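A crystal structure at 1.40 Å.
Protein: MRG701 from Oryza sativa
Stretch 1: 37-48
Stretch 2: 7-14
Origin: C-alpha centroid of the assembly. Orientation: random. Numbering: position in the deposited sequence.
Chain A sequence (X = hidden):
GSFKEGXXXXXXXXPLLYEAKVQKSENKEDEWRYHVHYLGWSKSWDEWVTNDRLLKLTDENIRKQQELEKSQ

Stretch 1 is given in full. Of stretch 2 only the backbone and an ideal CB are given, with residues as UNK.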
# COMPACT_ATOMS: atom_id res chain seq x y z
N HIS A 37 7.27 -12.91 -11.48
CA HIS A 37 7.92 -13.79 -12.43
C HIS A 37 8.07 -15.17 -11.77
O HIS A 37 8.55 -15.24 -10.65
CB HIS A 37 9.29 -13.24 -12.85
CG HIS A 37 10.10 -14.22 -13.64
ND1 HIS A 37 9.76 -14.58 -14.91
CD2 HIS A 37 11.20 -14.94 -13.32
CE1 HIS A 37 10.62 -15.49 -15.36
NE2 HIS A 37 11.51 -15.72 -14.41
N TYR A 38 7.64 -16.22 -12.45
CA TYR A 38 7.75 -17.58 -11.93
C TYR A 38 9.14 -18.09 -12.23
O TYR A 38 9.55 -18.08 -13.39
CB TYR A 38 6.67 -18.49 -12.53
CG TYR A 38 5.26 -18.01 -12.21
CD1 TYR A 38 4.57 -18.50 -11.10
CD2 TYR A 38 4.63 -17.04 -12.99
CE1 TYR A 38 3.29 -18.05 -10.79
CE2 TYR A 38 3.34 -16.60 -12.70
CZ TYR A 38 2.69 -17.09 -11.59
OH TYR A 38 1.42 -16.64 -11.31
N LEU A 39 9.88 -18.49 -11.20
CA LEU A 39 11.31 -18.78 -11.41
C LEU A 39 11.48 -19.99 -12.32
O LEU A 39 10.89 -21.06 -12.09
CB LEU A 39 12.03 -19.03 -10.09
CG LEU A 39 11.95 -17.90 -9.07
CD1 LEU A 39 12.94 -18.14 -7.94
CD2 LEU A 39 12.19 -16.54 -9.73
N GLY A 40 12.31 -19.82 -13.36
CA GLY A 40 12.55 -20.87 -14.33
C GLY A 40 11.54 -20.94 -15.46
O GLY A 40 11.70 -21.74 -16.38
N TRP A 41 10.50 -20.10 -15.40
CA TRP A 41 9.46 -20.09 -16.44
C TRP A 41 9.69 -18.98 -17.44
O TRP A 41 10.43 -18.04 -17.18
CB TRP A 41 8.07 -19.91 -15.82
CG TRP A 41 7.50 -21.12 -15.17
CD1 TRP A 41 8.18 -22.24 -14.76
CD2 TRP A 41 6.12 -21.36 -14.88
NE1 TRP A 41 7.31 -23.15 -14.22
CE2 TRP A 41 6.04 -22.63 -14.28
CE3 TRP A 41 4.95 -20.63 -15.08
CZ2 TRP A 41 4.83 -23.18 -13.86
CZ3 TRP A 41 3.75 -21.18 -14.66
CH2 TRP A 41 3.70 -22.45 -14.07
N SER A 42 9.03 -19.09 -18.59
CA SER A 42 9.04 -18.04 -19.60
C SER A 42 8.55 -16.71 -19.02
O SER A 42 7.64 -16.69 -18.20
CB SER A 42 8.16 -18.43 -20.79
OG SER A 42 8.00 -17.35 -21.69
N LYS A 43 9.13 -15.61 -19.48
CA LYS A 43 8.65 -14.27 -19.13
C LYS A 43 7.22 -14.04 -19.62
O LYS A 43 6.53 -13.18 -19.08
CB LYS A 43 9.58 -13.20 -19.70
CG LYS A 43 11.03 -13.29 -19.24
CD LYS A 43 11.17 -13.23 -17.72
CE LYS A 43 10.92 -11.84 -17.15
NZ LYS A 43 11.16 -11.77 -15.69
N SER A 44 6.78 -14.80 -20.62
CA SER A 44 5.39 -14.79 -21.07
C SER A 44 4.39 -14.98 -19.94
O SER A 44 3.27 -14.47 -20.01
CB SER A 44 5.15 -15.86 -22.13
OG SER A 44 5.78 -15.53 -23.36
N TRP A 45 4.79 -15.72 -18.90
CA TRP A 45 3.87 -15.98 -17.80
C TRP A 45 3.89 -14.90 -16.71
O TRP A 45 3.07 -14.96 -15.80
CB TRP A 45 4.15 -17.35 -17.17
CG TRP A 45 3.68 -18.53 -18.00
CD1 TRP A 45 4.48 -19.42 -18.66
CD2 TRP A 45 2.33 -18.95 -18.22
NE1 TRP A 45 3.70 -20.37 -19.29
CE2 TRP A 45 2.38 -20.10 -19.04
CE3 TRP A 45 1.09 -18.46 -17.82
CZ2 TRP A 45 1.23 -20.77 -19.46
CZ3 TRP A 45 -0.06 -19.14 -18.24
CH2 TRP A 45 0.03 -20.27 -19.05
N ASP A 46 4.78 -13.92 -16.80
CA ASP A 46 4.80 -12.82 -15.83
C ASP A 46 3.44 -12.14 -15.80
O ASP A 46 2.86 -11.88 -16.86
CB ASP A 46 5.86 -11.78 -16.17
CG ASP A 46 7.28 -12.31 -16.07
OD1 ASP A 46 7.49 -13.51 -15.80
OD2 ASP A 46 8.19 -11.50 -16.31
N GLU A 47 2.92 -11.87 -14.61
CA GLU A 47 1.54 -11.39 -14.52
C GLU A 47 1.27 -10.70 -13.20
O GLU A 47 1.99 -10.90 -12.21
CB GLU A 47 0.56 -12.54 -14.70
CG GLU A 47 0.65 -13.57 -13.58
CD GLU A 47 -0.34 -14.71 -13.75
OE1 GLU A 47 -0.13 -15.76 -13.10
OE2 GLU A 47 -1.29 -14.58 -14.55
N TRP A 48 0.22 -9.88 -13.18
CA TRP A 48 -0.29 -9.30 -11.96
C TRP A 48 -1.14 -10.30 -11.21
O TRP A 48 -2.03 -10.92 -11.78
CB TRP A 48 -1.17 -8.07 -12.24
CG TRP A 48 -0.47 -6.87 -12.74
CD1 TRP A 48 -0.52 -6.36 -14.01
CD2 TRP A 48 0.36 -5.98 -11.99
NE1 TRP A 48 0.23 -5.23 -14.09
CE2 TRP A 48 0.79 -4.97 -12.87
CE3 TRP A 48 0.78 -5.94 -10.65
CZ2 TRP A 48 1.63 -3.93 -12.45
CZ3 TRP A 48 1.62 -4.91 -10.24
CH2 TRP A 48 2.03 -3.92 -11.14
N UNK A 7 11.24 -9.67 -3.55
CA UNK A 7 10.97 -10.73 -2.59
C UNK A 7 10.61 -12.03 -3.29
O UNK A 7 9.84 -12.03 -4.26
CB UNK A 7 9.84 -10.31 -1.64
N UNK A 8 11.21 -13.12 -2.84
CA UNK A 8 10.82 -14.43 -3.31
C UNK A 8 9.63 -14.92 -2.50
O UNK A 8 9.62 -14.80 -1.27
CB UNK A 8 11.99 -15.41 -3.22
N UNK A 9 8.64 -15.45 -3.21
CA UNK A 9 7.37 -15.89 -2.64
C UNK A 9 7.02 -17.24 -3.24
O UNK A 9 7.69 -17.71 -4.16
CB UNK A 9 6.26 -14.87 -2.90
N UNK A 10 5.98 -17.86 -2.71
CA UNK A 10 5.33 -19.00 -3.35
C UNK A 10 4.06 -18.51 -4.04
O UNK A 10 3.34 -17.67 -3.49
CB UNK A 10 5.01 -20.10 -2.33
N UNK A 11 3.80 -18.99 -5.24
CA UNK A 11 2.64 -18.58 -6.03
C UNK A 11 1.94 -19.79 -6.60
O UNK A 11 2.56 -20.70 -7.16
CB UNK A 11 3.05 -17.63 -7.16
N UNK A 12 0.62 -19.82 -6.46
CA UNK A 12 -0.18 -20.81 -7.16
C UNK A 12 -0.17 -20.55 -8.66
O UNK A 12 -0.28 -19.41 -9.11
CB UNK A 12 -1.62 -20.81 -6.63
N UNK A 13 -0.03 -21.61 -9.43
CA UNK A 13 -0.31 -21.53 -10.86
C UNK A 13 -0.98 -22.85 -11.15
O UNK A 13 -0.32 -23.87 -11.30
CB UNK A 13 0.94 -21.29 -11.71
N UNK A 14 -2.30 -22.85 -11.17
CA UNK A 14 -2.99 -24.11 -10.98
C UNK A 14 -2.78 -24.53 -9.53
O UNK A 14 -2.40 -23.73 -8.70
CB UNK A 14 -2.49 -25.18 -11.95

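Stretch 1 leaves a strand at Tyr38, passes through a type II turn from Tyr38 to Trp41 and a 3-10 segment at 43-45, and returns to strand at Glu47. Stretch 2 runs past this bend mostly as strand, and no hydrogen bond joins the two, so the match depends on side-chain packing.

At position 7 the ideal CB has nothing of stretch 1 within 5.5 Å, and the backbone is extended. A polar or charged residue would do as well as any. The residue is Glu7, which makes no contact with stretch 1.

Position 8 has its CA-to-CB bond sideways to stretch 1, and its CA lies 9.2 Å from the CA of Leu39. A short side chain would fall short of that leucine, whereas a long one, aliphatic or with an aliphatic stem, could reach it. Arg8 is found here. Its chi1 of -89° and p chi2 bring the stem closer, with CG 4.4 Å from Leu39 CD1, a loose apolar contact at the margin.

Positions 9 and 10 are strand residues whose CB atoms find no partner in stretch 1. Their extended backbones are compatible with many residues, branched ones included; they are Val9 and Leu10, and neither touches stretch 1.

Position 11 is more restrictive. Its CB points toward stretch 1 and sits 3.7 Å from Tyr38 CE1, already in van der Waals contact with the ring. A small apolar residue suits such a spot, although the backbone alone does not rule out a larger one turned aside. Ala11 supplies just the methyl group.

At position 12 the CB points away, leaving the choice of side chain open as far as stretch 1 is concerned. The residue is Tyr12, whose ring stays clear of stretch 1; its backbone O lies 3.9 Å from Tyr38 OH.

Position 13 is the centre of the contact. Its ideal CB points toward stretch 1, 3.8 Å from Trp41 CH2 and 4.1 Å from Tyr38 CE1, and beyond it lie the rings of Tyr38, Trp41 and Trp45 and the carboxylate of Glu47. A flat side chain would suit this aromatic setting, and the nearby acid would tolerate a polar or basic one; histidine, another aromatic or a long aliphatic chain are all reasonable. The residue is His13, with chi1 t; stretch 1 covers 117 Å² of it, the largest share in stretch 2. Its edge meets the face of Tyr38 (ring planes at 79°) and, offset, that of Trp45 (84°), where His13 NE2 approaches Trp45 CE3 to 3.3 Å. Trp41 reverses the roles, presenting its edge to the imidazole face, with Trp41 CZ3 3.4 Å from His13 ND1. Glu47 OE1, which accepts a 2.5 Å hydrogen bond from Tyr38 OH, remains 3.8 Å from His13 CD2.

At position 14, phi of 70° with psi of -164° favours glycine, although stretch 1 leaves open space around the ideal CB; Gly14 occupies it without touching stretch 1.

Stretch 2, residues 7-14: ERVLAYHG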
# COMPACT_ATOMS: atom_id res chain seq x y z
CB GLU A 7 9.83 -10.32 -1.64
CG GLU A 7 9.58 -11.29 -0.50
CD GLU A 7 8.55 -10.78 0.49
OE1 GLU A 7 8.21 -9.57 0.43
OE2 GLU A 7 8.10 -11.57 1.34
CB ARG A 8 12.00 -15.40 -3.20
CG ARG A 8 12.91 -15.42 -4.46
CD ARG A 8 13.55 -14.08 -4.78
NE ARG A 8 14.44 -14.20 -5.95
CZ ARG A 8 14.92 -13.17 -6.64
NH1 ARG A 8 14.61 -11.92 -6.31
NH2 ARG A 8 15.72 -13.39 -7.68
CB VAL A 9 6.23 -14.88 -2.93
CG1 VAL A 9 6.55 -13.52 -2.31
CG2 VAL A 9 5.96 -14.73 -4.43
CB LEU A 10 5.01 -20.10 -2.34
CG LEU A 10 6.25 -20.71 -1.70
CD1 LEU A 10 5.88 -21.60 -0.53
CD2 LEU A 10 7.06 -21.49 -2.72
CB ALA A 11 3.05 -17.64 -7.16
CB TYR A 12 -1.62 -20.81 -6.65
CG TYR A 12 -1.81 -21.49 -5.32
CD1 TYR A 12 -1.64 -22.86 -5.21
CD2 TYR A 12 -2.15 -20.78 -4.17
CE1 TYR A 12 -1.81 -23.51 -4.01
CE2 TYR A 12 -2.33 -21.43 -2.97
CZ TYR A 12 -2.18 -22.79 -2.89
OH TYR A 12 -2.34 -23.47 -1.69
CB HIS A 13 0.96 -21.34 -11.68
CG HIS A 13 0.71 -20.70 -13.01
ND1 HIS A 13 0.38 -21.42 -14.13
CD2 HIS A 13 0.73 -19.40 -13.39
CE1 HIS A 13 0.22 -20.60 -15.15
NE2 HIS A 13 0.42 -19.37 -14.73
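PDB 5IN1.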